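Local atomic coordinates of CBS domain protein (Streptococcus pneumoniae serotype 4, PDB entry 7LZG), a protein that is of unknown function but carries a pair of CBS domains, modules that in related proteins often bind adenosine-containing ligands and regulate attached partners. Residues Ala28-Thr33 and Thr86-Met91; His34-Ala39 and Glu81-Thr86; Leu41-Met46 and Gly62-Arg67. All blocks are in the same frame, centred on the assembly; numbering follows the deposited sequence.

Interaction 1: residues Ala28-Thr33 and Thr86-Met91; sequences AVLIDT and TDIVHM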
ATOM      1  N   ALA B  28      -2.704  -5.811  14.712  1.00 47.26           N
ATOM      2  CA  ALA B  28      -4.081  -5.558  15.108  1.00 50.45           C
ATOM      3  C   ALA B  28      -5.001  -6.284  14.135  1.00 41.95           C
ATOM      4  O   ALA B  28      -4.972  -6.012  12.929  1.00 46.65           O
ATOM      5  CB  ALA B  28      -4.380  -4.059  15.128  1.00 48.07           C
ATOM      6  N   VAL B  29      -5.795  -7.220  14.649  1.00 40.73           N
ATOM      7  CA  VAL B  29      -6.745  -7.968  13.839  1.00 38.68           C
ATOM      8  C   VAL B  29      -8.156  -7.628  14.309  1.00 40.65           C
ATOM      9  O   VAL B  29      -8.357  -7.009  15.353  1.00 50.75           O
ATOM     10  CB  VAL B  29      -6.497  -9.489  13.895  1.00 31.73           C
ATOM     11  CG1 VAL B  29      -5.037  -9.801  13.609  1.00 34.34           C
ATOM     12  CG2 VAL B  29      -6.917 -10.052  15.241  1.00 38.23           C
ATOM     13  N   LEU B  30      -9.139  -8.043  13.513  1.00 34.77           N
ATOM     14  CA  LEU B  30     -10.543  -7.788  13.797  1.00 34.54           C
ATOM     15  C   LEU B  30     -11.320  -9.095  13.772  1.00 39.55           C
ATOM     16  O   LEU B  30     -11.106  -9.937  12.895  1.00 36.34           O
ATOM     17  CB  LEU B  30     -11.148  -6.805  12.781  1.00 31.19           C
ATOM     18  CG  LEU B  30     -10.664  -5.354  12.821  1.00 32.38           C
ATOM     19  CD1 LEU B  30     -11.267  -4.551  11.677  1.00 20.38           C
ATOM     20  CD2 LEU B  30     -11.003  -4.717  14.158  1.00 45.92           C
ATOM     21  N   ILE B  31     -12.221  -9.262  14.744  1.00 48.19           N
ATOM     22  CA  ILE B  31     -13.137 -10.396  14.716  1.00 50.64           C
ATOM     23  C   ILE B  31     -14.178 -10.176  13.627  1.00 42.86           C
ATOM     24  O   ILE B  31     -14.608  -9.046  13.362  1.00 40.61           O
ATOM     25  CB  ILE B  31     -13.815 -10.610  16.082  1.00 52.60           C
ATOM     26  CG1 ILE B  31     -14.174  -9.267  16.721  1.00 48.65           C
ATOM     27  CG2 ILE B  31     -12.941 -11.462  16.989  1.00 52.84           C
ATOM     28  CD1 ILE B  31     -14.937  -9.396  18.022  1.00 57.99           C
ATOM     29  N   ASP B  32     -14.598 -11.273  12.995  1.00 36.08           N
ATOM     30  CA  ASP B  32     -15.567 -11.178  11.909  1.00 40.84           C
ATOM     31  C   ASP B  32     -16.933 -10.700  12.386  1.00 32.65           C
ATOM     32  O   ASP B  32     -17.753 -10.288  11.557  1.00 27.83           O
ATOM     33  CB  ASP B  32     -15.696 -12.528  11.200  1.00 39.38           C
ATOM     34  CG  ASP B  32     -15.985 -13.670  12.158  1.00 49.68           C
ATOM     35  OD1 ASP B  32     -15.976 -13.440  13.386  1.00 49.55           O
ATOM     36  OD2 ASP B  32     -16.221 -14.800  11.676  1.00 44.46           O
ATOM     37  N   THR B  33     -17.193 -10.734  13.690  1.00 35.24           N
ATOM     38  CA  THR B  33     -18.466 -10.301  14.249  1.00 32.35           C
ATOM     39  C   THR B  33     -18.463  -8.837  14.671  1.00 32.44           C
ATOM     40  O   THR B  33     -19.488  -8.348  15.159  1.00 33.71           O
ATOM     41  CB  THR B  33     -18.840 -11.182  15.444  1.00 29.70           C
ATOM     42  OG1 THR B  33     -17.829 -11.072  16.453  1.00 32.10           O
ATOM     43  CG2 THR B  33     -18.958 -12.633  15.009  1.00 31.22           C
ATOM     44  N   THR B  86     -24.477  -5.042  11.506  1.00 44.31           N
ATOM     45  CA  THR B  86     -23.916  -5.829  10.414  1.00 37.36           C
ATOM     46  C   THR B  86     -22.487  -6.244  10.737  1.00 36.16           C
ATOM     47  O   THR B  86     -21.633  -5.392  11.005  1.00 36.86           O
ATOM     48  CB  THR B  86     -23.931  -5.034   9.108  1.00 29.54           C
ATOM     49  OG1 THR B  86     -25.240  -4.496   8.880  1.00 32.51           O
ATOM     50  CG2 THR B  86     -23.542  -5.928   7.942  1.00 26.90           C
ATOM     51  N   ASP B  87     -22.225  -7.547  10.684  1.00 35.08           N
ATOM     52  CA  ASP B  87     -20.871  -8.049  10.871  1.00 26.62           C
ATOM     53  C   ASP B  87     -20.006  -7.727   9.657  1.00 27.25           C
ATOM     54  O   ASP B  87     -20.485  -7.675   8.522  1.00 31.46           O
ATOM     55  CB  ASP B  87     -20.893  -9.558  11.111  1.00 29.27           C
ATOM     56  CG  ASP B  87     -21.689  -9.940  12.343  1.00 45.99           C
ATOM     57  OD1 ASP B  87     -22.123  -9.028  13.078  1.00 45.30           O
ATOM     58  OD2 ASP B  87     -21.884 -11.152  12.574  1.00 46.70           O
ATOM     59  N   ILE B  88     -18.709  -7.517   9.907  1.00 27.82           N
ATOM     60  CA  ILE B  88     -17.775  -7.206   8.828  1.00 26.38           C
ATOM     61  C   ILE B  88     -17.465  -8.408   7.951  1.00 22.54           C
ATOM     62  O   ILE B  88     -16.900  -8.237   6.864  1.00 24.03           O
ATOM     63  CB  ILE B  88     -16.446  -6.640   9.370  1.00 27.26           C
ATOM     64  CG1 ILE B  88     -15.750  -7.659  10.272  1.00 24.64           C
ATOM     65  CG2 ILE B  88     -16.673  -5.321  10.094  1.00 24.97           C
ATOM     66  CD1 ILE B  88     -14.356  -7.242  10.687  1.00 20.89           C
ATOM     67  N   VAL B  89     -17.812  -9.620   8.394  1.00 22.76           N
ATOM     68  CA  VAL B  89     -17.565 -10.810   7.586  1.00 23.41           C
ATOM     69  C   VAL B  89     -18.360 -10.758   6.289  1.00 22.45           C
ATOM     70  O   VAL B  89     -17.943 -11.325   5.270  1.00 18.84           O
ATOM     71  CB  VAL B  89     -17.886 -12.079   8.400  1.00 24.29           C
ATOM     72  CG1 VAL B  89     -19.351 -12.097   8.811  1.00 24.08           C
ATOM     73  CG2 VAL B  89     -17.521 -13.333   7.614  1.00 25.52           C
ATOM     74  N   HIS B  90     -19.503 -10.070   6.293  1.00 22.47           N
ATOM     75  CA  HIS B  90     -20.305  -9.946   5.083  1.00 24.35           C
ATOM     76  C   HIS B  90     -19.644  -9.073   4.026  1.00 24.34           C
ATOM     77  O   HIS B  90     -20.138  -9.021   2.894  1.00 28.09           O
ATOM     78  CB  HIS B  90     -21.688  -9.392   5.427  1.00 25.74           C
ATOM     79  CG  HIS B  90     -22.523 -10.321   6.251  1.00 27.69           C
ATOM     80  ND1 HIS B  90     -22.616 -11.671   5.985  1.00 33.41           N
ATOM     81  CD2 HIS B  90     -23.294 -10.099   7.340  1.00 31.62           C
ATOM     82  CE1 HIS B  90     -23.414 -12.238   6.872  1.00 34.92           C
ATOM     83  NE2 HIS B  90     -23.838 -11.307   7.706  1.00 33.44           N
HETATM   84  N   MSE B  91     -18.551  -8.395   4.360  1.00 18.94           N
HETATM   85  CA  MSE B  91     -17.843  -7.561   3.399  1.00 19.66           C
HETATM   86  C   MSE B  91     -16.346  -7.817   3.460  1.00 19.46           C
HETATM   87  O   MSE B  91     -15.558  -7.126   2.815  1.00 20.67           O
HETATM   88  CB  MSE B  91     -18.135  -6.085   3.653  1.00 21.47           C
HETATM   89  CG  MSE B  91     -17.600  -5.570   4.974  1.00 24.04           C
HETATM   90 SE   MSE B  91     -18.743  -4.177   5.703  1.00 47.20          SE
HETATM   91  CE  MSE B  91     -20.315  -5.269   6.077  1.00 21.97           C
TER
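T86 leads into the contact with its side chain turned back from A28-T33, and the first residue to meet that segment is D87. Its CG stands anti to the carbonyl carbon, so the carboxylate lies alongside T33, the two side chains pointing the same way. CB of D87 rests 3.3 Å from O of D32. OD1 of D87 comes within 3.4 Å of O of T33, two acceptors with no bond between them, while OD2 lies beside CG2 of T33. I88 reaches further back along the strand. Its CG1 occupies the crowded position between the backbone N and the carbonyl carbon (chi1 61°), and the extended end runs past O of D32. CD1 of I88 thereby lies 3.2 Å from O of I31. It also meets CB of L30, at 3.9 Å. V89 supplies a hydrogen bond: its N donates to O of D32 over 3.2 Å, in the carbonyl plane on a lone pair, though bent at the hydrogen (141°). CB of V89 also packs against CB of D32 at 3.6 Å. Beyond V89 the chain turns away, N of M91 bonding to O of I88. The loop leaving the beta-alpha-beta-beta-alpha CBS unit after helix 66-76 thus packs on its beginning, at edge strand 30-31, which runs parallel to 50-54. L30 also packs on V51 of that strand and on L42 of helix 36-45, while I88 touches A39 of the helix and I64 of strand 60-65, and M91 packs on I69 and Y72 of helix 66-76.

Interaction 2: residues His34-Ala39 and Glu81-Thr86; sequences HNADHA and EIMADT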
ATOM      1  N   HIS B  34     -17.344  -8.135  14.506  1.00 35.04           N
ATOM      2  CA  HIS B  34     -17.309  -6.705  14.780  1.00 30.76           C
ATOM      3  C   HIS B  34     -18.250  -5.973  13.831  1.00 26.09           C
ATOM      4  O   HIS B  34     -18.294  -6.261  12.633  1.00 27.72           O
ATOM      5  CB  HIS B  34     -15.882  -6.177  14.625  1.00 32.17           C
ATOM      6  CG  HIS B  34     -15.675  -4.809  15.197  1.00 38.73           C
ATOM      7  ND1 HIS B  34     -15.184  -4.600  16.467  1.00 42.33           N
ATOM      8  CD2 HIS B  34     -15.892  -3.579  14.672  1.00 38.15           C
ATOM      9  CE1 HIS B  34     -15.108  -3.302  16.700  1.00 39.86           C
ATOM     10  NE2 HIS B  34     -15.532  -2.660  15.627  1.00 39.06           N
ATOM     11  N   ASN B  35     -19.019  -5.031  14.371  1.00 29.78           N
ATOM     12  CA  ASN B  35     -19.984  -4.320  13.543  1.00 31.55           C
ATOM     13  C   ASN B  35     -19.266  -3.356  12.604  1.00 27.58           C
ATOM     14  O   ASN B  35     -18.258  -2.743  12.965  1.00 28.93           O
ATOM     15  CB  ASN B  35     -21.004  -3.579  14.411  1.00 32.81           C
ATOM     16  CG  ASN B  35     -20.389  -2.458  15.222  1.00 36.01           C
ATOM     17  OD1 ASN B  35     -20.387  -1.300  14.800  1.00 34.48           O
ATOM     18  ND2 ASN B  35     -19.872  -2.793  16.398  1.00 41.80           N
ATOM     19  N   ALA B  36     -19.794  -3.234  11.384  1.00 26.13           N
ATOM     20  CA  ALA B  36     -19.116  -2.477  10.338  1.00 27.28           C
ATOM     21  C   ALA B  36     -19.058  -0.984  10.630  1.00 31.50           C
ATOM     22  O   ALA B  36     -18.253  -0.280  10.011  1.00 34.07           O
ATOM     23  CB  ALA B  36     -19.801  -2.715   8.993  1.00 34.79           C
ATOM     24  N   ASP B  37     -19.886  -0.483  11.546  1.00 36.58           N
ATOM     25  CA  ASP B  37     -19.868   0.945  11.849  1.00 37.12           C
ATOM     26  C   ASP B  37     -18.639   1.319  12.669  1.00 40.62           C
ATOM     27  O   ASP B  37     -17.911   2.258  12.323  1.00 36.18           O
ATOM     28  CB  ASP B  37     -21.148   1.345  12.581  1.00 48.14           C
ATOM     29  CG  ASP B  37     -21.249   2.842  12.799  1.00 54.09           C
ATOM     30  OD1 ASP B  37     -21.450   3.572  11.804  1.00 44.28           O
ATOM     31  OD2 ASP B  37     -21.128   3.287  13.961  1.00 55.45           O
ATOM     32  N   HIS B  38     -18.388   0.593  13.762  1.00 40.62           N
ATOM     33  CA  HIS B  38     -17.229   0.898  14.593  1.00 40.62           C
ATOM     34  C   HIS B  38     -15.930   0.472  13.923  1.00 41.94           C
ATOM     35  O   HIS B  38     -14.870   1.043  14.209  1.00 39.03           O
ATOM     36  CB  HIS B  38     -17.372   0.228  15.962  1.00 44.90           C
ATOM     37  CG  HIS B  38     -16.371   0.697  16.971  1.00 57.70           C
ATOM     38  ND1 HIS B  38     -15.251  -0.034  17.306  1.00 58.98           N
ATOM     39  CD2 HIS B  38     -16.320   1.824  17.720  1.00 55.61           C
ATOM     40  CE1 HIS B  38     -14.555   0.622  18.217  1.00 60.01           C
ATOM     41  NE2 HIS B  38     -15.182   1.753  18.486  1.00 60.66           N
ATOM     42  N   ALA B  39     -15.985  -0.525  13.034  1.00 39.59           N
ATOM     43  CA  ALA B  39     -14.793  -0.919  12.294  1.00 33.70           C
ATOM     44  C   ALA B  39     -14.313   0.196  11.374  1.00 30.36           C
ATOM     45  O   ALA B  39     -13.108   0.318  11.128  1.00 26.37           O
ATOM     46  CB  ALA B  39     -15.064  -2.191  11.492  1.00 26.04           C
ATOM     47  N   GLU B  81     -27.544   2.937  11.027  1.00 47.13           N
ATOM     48  CA  GLU B  81     -27.997   2.045  12.088  1.00 53.39           C
ATOM     49  C   GLU B  81     -27.935   0.584  11.661  1.00 50.89           C
ATOM     50  O   GLU B  81     -27.676  -0.292  12.495  1.00 51.25           O
ATOM     51  CB  GLU B  81     -29.418   2.409  12.514  1.00 64.42           C
ATOM     52  CG  GLU B  81     -29.917   1.629  13.722  1.00 78.02           C
ATOM     53  CD  GLU B  81     -31.344   1.974  14.095  1.00 77.08           C
ATOM     54  OE1 GLU B  81     -32.013   2.675  13.307  1.00 78.76           O
ATOM     55  OE2 GLU B  81     -31.793   1.543  15.178  1.00 80.69           O
ATOM     56  N   ILE B  82     -28.169   0.302  10.377  1.00 48.63           N
ATOM     57  CA  ILE B  82     -28.118  -1.071   9.890  1.00 47.52           C
ATOM     58  C   ILE B  82     -26.722  -1.658  10.033  1.00 40.28           C
ATOM     59  O   ILE B  82     -26.571  -2.875  10.186  1.00 44.36           O
ATOM     60  CB  ILE B  82     -28.621  -1.122   8.430  1.00 40.53           C
ATOM     61  CG1 ILE B  82     -30.104  -0.751   8.376  1.00 33.87           C
ATOM     62  CG2 ILE B  82     -28.395  -2.495   7.804  1.00 34.29           C
ATOM     63  CD1 ILE B  82     -30.736  -0.941   7.020  1.00 32.23           C
HETATM   64  N   MSE B  83     -25.693  -0.822  10.029  1.00 37.43           N
HETATM   65  CA  MSE B  83     -24.333  -1.327  10.133  1.00 40.37           C
HETATM   66  C   MSE B  83     -23.821  -1.375  11.566  1.00 42.01           C
HETATM   67  O   MSE B  83     -22.732  -1.885  11.823  1.00 42.14           O
HETATM   68  CB  MSE B  83     -23.406  -0.495   9.263  1.00 33.07           C
HETATM   69  CG  MSE B  83     -23.627  -0.784   7.803  1.00 37.72           C
HETATM   70 SE   MSE B  83     -22.313   0.023   6.651  0.60 38.30          SE
HETATM   71  CE  MSE B  83     -22.402  -1.276   5.221  1.00 26.00           C
ATOM     72  N   ALA B  84     -24.608  -0.846  12.502  1.00 42.93           N
ATOM     73  CA  ALA B  84     -24.354  -1.145  13.903  1.00 37.84           C
ATOM     74  C   ALA B  84     -24.696  -2.589  14.240  1.00 46.73           C
ATOM     75  O   ALA B  84     -24.300  -3.076  15.304  1.00 52.60           O
ATOM     76  CB  ALA B  84     -25.145  -0.195  14.802  1.00 57.06           C
ATOM     77  N   ASP B  85     -25.412  -3.277  13.352  1.00 56.40           N
ATOM     78  CA  ASP B  85     -25.797  -4.665  13.541  1.00 65.19           C
ATOM     79  C   ASP B  85     -25.203  -5.585  12.482  1.00 58.82           C
ATOM     80  O   ASP B  85     -25.396  -6.804  12.563  1.00 64.75           O
ATOM     81  CB  ASP B  85     -27.330  -4.785  13.541  1.00 68.66           C
ATOM     82  CG  ASP B  85     -27.818  -6.090  14.138  1.00 91.49           C
ATOM     83  OD1 ASP B  85     -27.636  -6.293  15.357  1.00 90.72           O
ATOM     84  OD2 ASP B  85     -28.390  -6.910  13.389  1.00 90.99           O
ATOM     85  N   THR B  86     -24.477  -5.042  11.506  1.00 44.31           N
ATOM     86  CA  THR B  86     -23.916  -5.829  10.414  1.00 37.36           C
ATOM     87  C   THR B  86     -22.487  -6.244  10.737  1.00 36.16           C
ATOM     88  O   THR B  86     -21.633  -5.392  11.005  1.00 36.86           O
ATOM     89  CB  THR B  86     -23.931  -5.034   9.108  1.00 29.54           C
ATOM     90  OG1 THR B  86     -25.240  -4.496   8.880  1.00 32.51           O
ATOM     91  CG2 THR B  86     -23.542  -5.928   7.942  1.00 26.90           C
TER
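N35 carries its CG between the backbone N and the carbonyl carbon (chi1 66°), and this crowded position folds the amide back over the start of helix 36-45. OD1 of N35 thereby receives N of H38 at 2.9 Å in a nearly straight bond (165°), the donor standing above the carbonyl plane; this is the N-cap of the helix. The backbone of N35 directs CB at E81-T86, where it lies against two carbonyl oxygens, O of M83 and O of A84, each 3.5 Å away. CB of M83 faces CB of A36 at 4.2 Å; with CG anti to the carbonyl carbon and the chain extended beyond it, the selenium end leads off toward helix 66-76, where the residue packs on Y72 and Q73.

The backbone does most of the joining. N of A36 donates to O of T86 over 2.9 Å, almost along the C=O axis, and CA of N35 makes a CH···O contact with that same oxygen. One residue on, N of D37 donates to O of M83 over 3.2 Å, approaching from above the carbonyl plane. Two carbonyls of 81-86 thus serve N-H groups of the first helical residues, which have no preceding turn to bond to. Within 81-86, OG1 of T86 donates to O of I82. Within 34-39, NE2 of H34 lies at the edge of the H38 ring, in its plane, and shares a hydrogen bond with ND1.

In motif terms this is a helix N terminus with an asparagine N-cap, completed by main-chain carbonyls from a distant segment, here the loop that follows helix 66-76 of the CBS domain.

Interaction 3: residues Leu41-Met46 and Gly62-Arg67; sequences LLLSQM and GTIGLR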
ATOM      1  N   LEU B  41     -14.562   3.468  12.111  1.00 40.13           N
ATOM      2  CA  LEU B  41     -13.795   4.274  13.056  1.00 41.29           C
ATOM      3  C   LEU B  41     -12.470   3.605  13.397  1.00 40.60           C
ATOM      4  O   LEU B  41     -11.428   4.268  13.456  1.00 38.47           O
ATOM      5  CB  LEU B  41     -14.609   4.514  14.328  1.00 42.20           C
ATOM      6  CG  LEU B  41     -13.830   4.875  15.597  1.00 41.79           C
ATOM      7  CD1 LEU B  41     -13.160   6.235  15.478  1.00 39.32           C
ATOM      8  CD2 LEU B  41     -14.738   4.827  16.815  1.00 53.14           C
ATOM      9  N   LEU B  42     -12.493   2.290  13.620  1.00 37.23           N
ATOM     10  CA  LEU B  42     -11.273   1.573  13.976  1.00 32.41           C
ATOM     11  C   LEU B  42     -10.260   1.606  12.837  1.00 29.04           C
ATOM     12  O   LEU B  42      -9.064   1.818  13.066  1.00 28.16           O
ATOM     13  CB  LEU B  42     -11.615   0.135  14.363  1.00 38.06           C
ATOM     14  CG  LEU B  42     -11.047  -0.396  15.682  1.00 45.93           C
ATOM     15  CD1 LEU B  42     -10.950   0.704  16.728  1.00 40.42           C
ATOM     16  CD2 LEU B  42     -11.914  -1.532  16.193  1.00 51.51           C
ATOM     17  N   LEU B  43     -10.720   1.406  11.599  1.00 31.24           N
ATOM     18  CA  LEU B  43      -9.802   1.387  10.464  1.00 31.16           C
ATOM     19  C   LEU B  43      -9.248   2.775  10.164  1.00 31.25           C
ATOM     20  O   LEU B  43      -8.090   2.907   9.752  1.00 33.68           O
ATOM     21  CB  LEU B  43     -10.501   0.815   9.232  1.00 22.61           C
ATOM     22  CG  LEU B  43     -10.627  -0.707   9.184  1.00 24.39           C
ATOM     23  CD1 LEU B  43     -11.455  -1.143   7.988  1.00 19.87           C
ATOM     24  CD2 LEU B  43      -9.248  -1.342   9.142  1.00 20.05           C
ATOM     25  N   SER B  44     -10.056   3.820  10.363  1.00 32.70           N
ATOM     26  CA  SER B  44      -9.600   5.172  10.054  1.00 27.93           C
ATOM     27  C   SER B  44      -8.467   5.611  10.971  1.00 30.48           C
ATOM     28  O   SER B  44      -7.654   6.458  10.584  1.00 32.44           O
ATOM     29  CB  SER B  44     -10.765   6.157  10.150  1.00 26.89           C
ATOM     30  OG  SER B  44     -11.154   6.355  11.497  1.00 30.89           O
ATOM     31  N   GLN B  45      -8.394   5.051  12.178  1.00 33.10           N
ATOM     32  CA  GLN B  45      -7.344   5.404  13.124  1.00 33.06           C
ATOM     33  C   GLN B  45      -6.075   4.583  12.944  1.00 36.69           C
ATOM     34  O   GLN B  45      -5.011   5.002  13.413  1.00 40.67           O
ATOM     35  CB  GLN B  45      -7.854   5.245  14.559  1.00 38.23           C
ATOM     36  CG  GLN B  45      -8.961   6.218  14.919  1.00 40.08           C
ATOM     37  CD  GLN B  45      -8.565   7.659  14.666  1.00 43.62           C
ATOM     38  OE1 GLN B  45      -7.701   8.208  15.352  1.00 48.81           O
ATOM     39  NE2 GLN B  45      -9.188   8.277  13.669  1.00 35.83           N
HETATM   40  N   MSE B  46      -6.158   3.435  12.281  1.00 37.70           N
HETATM   41  CA  MSE B  46      -4.985   2.601  12.050  1.00 34.58           C
HETATM   42  C   MSE B  46      -4.146   3.130  10.898  1.00 40.84           C
HETATM   43  O   MSE B  46      -4.625   3.906  10.072  1.00 38.05           O
HETATM   44  CB  MSE B  46      -5.402   1.162  11.768  1.00 39.00           C
HETATM   45  CG  MSE B  46      -6.165   0.520  12.904  1.00 54.38           C
HETATM   46 SE   MSE B  46      -7.023  -1.133  12.363  1.00 85.81          SE
HETATM   47  CE  MSE B  46      -7.966  -1.523  14.022  1.00 55.23           C
ATOM     48  N   GLY B  62     -10.228 -13.458   6.319  1.00 25.24           N
ATOM     49  CA  GLY B  62      -9.786 -12.684   5.179  1.00 23.88           C
ATOM     50  C   GLY B  62      -9.228 -11.352   5.634  1.00 23.47           C
ATOM     51  O   GLY B  62      -8.958 -11.141   6.819  1.00 20.62           O
ATOM     52  N   THR B  63      -9.056 -10.459   4.667  1.00 23.60           N
ATOM     53  CA  THR B  63      -8.607  -9.101   4.922  1.00 19.77           C
ATOM     54  C   THR B  63      -9.734  -8.126   4.615  1.00 20.42           C
ATOM     55  O   THR B  63     -10.614  -8.408   3.798  1.00 21.19           O
ATOM     56  CB  THR B  63      -7.377  -8.750   4.081  1.00 20.64           C
ATOM     57  OG1 THR B  63      -7.707  -8.847   2.690  1.00 22.38           O
ATOM     58  CG2 THR B  63      -6.233  -9.700   4.393  1.00 23.19           C
ATOM     59  N   ILE B  64      -9.703  -6.971   5.277  1.00 20.96           N
ATOM     60  CA  ILE B  64     -10.729  -5.955   5.094  1.00 20.06           C
ATOM     61  C   ILE B  64     -10.077  -4.580   5.089  1.00 19.70           C
ATOM     62  O   ILE B  64      -9.061  -4.344   5.751  1.00 18.26           O
ATOM     63  CB  ILE B  64     -11.828  -6.046   6.178  1.00 17.45           C
ATOM     64  CG1 ILE B  64     -13.052  -5.226   5.770  1.00 14.44           C
ATOM     65  CG2 ILE B  64     -11.295  -5.588   7.530  1.00 18.51           C
ATOM     66  CD1 ILE B  64     -14.200  -5.320   6.739  1.00 15.30           C
ATOM     67  N   GLY B  65     -10.663  -3.674   4.308  1.00 19.00           N
ATOM     68  CA  GLY B  65     -10.247  -2.289   4.282  1.00 15.28           C
ATOM     69  C   GLY B  65     -11.458  -1.379   4.260  1.00 13.68           C
ATOM     70  O   GLY B  65     -12.601  -1.838   4.234  1.00 16.74           O
ATOM     71  N   LEU B  66     -11.184  -0.074   4.275  1.00 13.61           N
ATOM     72  CA  LEU B  66     -12.269   0.898   4.244  1.00 13.68           C
ATOM     73  C   LEU B  66     -13.024   0.860   2.924  1.00 14.96           C
ATOM     74  O   LEU B  66     -14.235   1.101   2.900  1.00 13.64           O
ATOM     75  CB  LEU B  66     -11.723   2.298   4.510  1.00 17.22           C
ATOM     76  CG  LEU B  66     -11.374   2.549   5.973  1.00 18.16           C
ATOM     77  CD1 LEU B  66     -10.689   3.889   6.127  1.00 19.47           C
ATOM     78  CD2 LEU B  66     -12.633   2.485   6.819  1.00 18.97           C
ATOM     79  N   ARG B  67     -12.333   0.565   1.820  1.00 14.98           N
ATOM     80  CA  ARG B  67     -13.019   0.442   0.538  1.00 19.61           C
ATOM     81  C   ARG B  67     -14.033  -0.693   0.568  1.00 21.58           C
ATOM     82  O   ARG B  67     -15.126  -0.575   0.003  1.00 23.95           O
ATOM     83  CB  ARG B  67     -12.007   0.232  -0.588  1.00 24.49           C
ATOM     84  CG  ARG B  67     -12.644   0.023  -1.956  1.00 29.67           C
ATOM     85  CD  ARG B  67     -11.593  -0.179  -3.033  1.00 40.57           C
ATOM     86  NE  ARG B  67     -10.656  -1.241  -2.686  1.00 59.08           N
ATOM     87  CZ  ARG B  67      -9.709  -1.700  -3.493  1.00 71.05           C
ATOM     88  NH1 ARG B  67      -9.553  -1.222  -4.717  1.00 71.31           N
ATOM     89  NH2 ARG B  67      -8.901  -2.664  -3.062  1.00 70.69           N
TER
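L43 projects from helix 36-45 straight at the junction between strand 60-65 and helix 66-76. Its CB meets the isobutyl end of L66 first, lying 3.6 Å from CD2 and also close to CG. With CG anti to the carbonyl carbon (chi1 -79°), the branch is carried on toward the backbone of the junction. There CD1 lies 3.7 Å from C of G65 and close to N of L66, so the methyl rests on the peptide that links strand to helix. CD1 also approaches CD2 of L66 and, more loosely, CG2 of I64 at 4.5 Å. G65 is the N-cap residue of helix 66-76, and the strand-to-helix step it marks belongs to the beta-alpha-beta-beta-alpha order of a CBS domain, whose two helices, 36-45 and 66-76, meet here. L66 takes the same first torsion as L43, and its other methyl, CD1, reaches CA of S44 at 4.3 Å. OG of S44 is turned back into its own helix, donating to O of L41. Beyond the contact, L43 packs on V51 and I69, while L66 touches L66 of the second subunit.

In the fold
Followed from the N terminus, strand 30-31 is the first element used by these contacts, and the loop between 28-33 and 86-91, 52 residues long, is closed by interaction 1. Nested inside that loop is interaction 2, which ties the start of helix 36-45 to the turn at 81-86; T86 belongs to both. Interaction 3 is nested deeper still, closing the short excursion through strands 50-54 and 60-65 by setting the same helix against the start of helix 66-76. None of the three cross. I88 joins the first two by packing on A36 and A39, I64 joins interactions 1 and 3 by packing on I88 and M91, and H34 meets L42 between interactions 2 and 3.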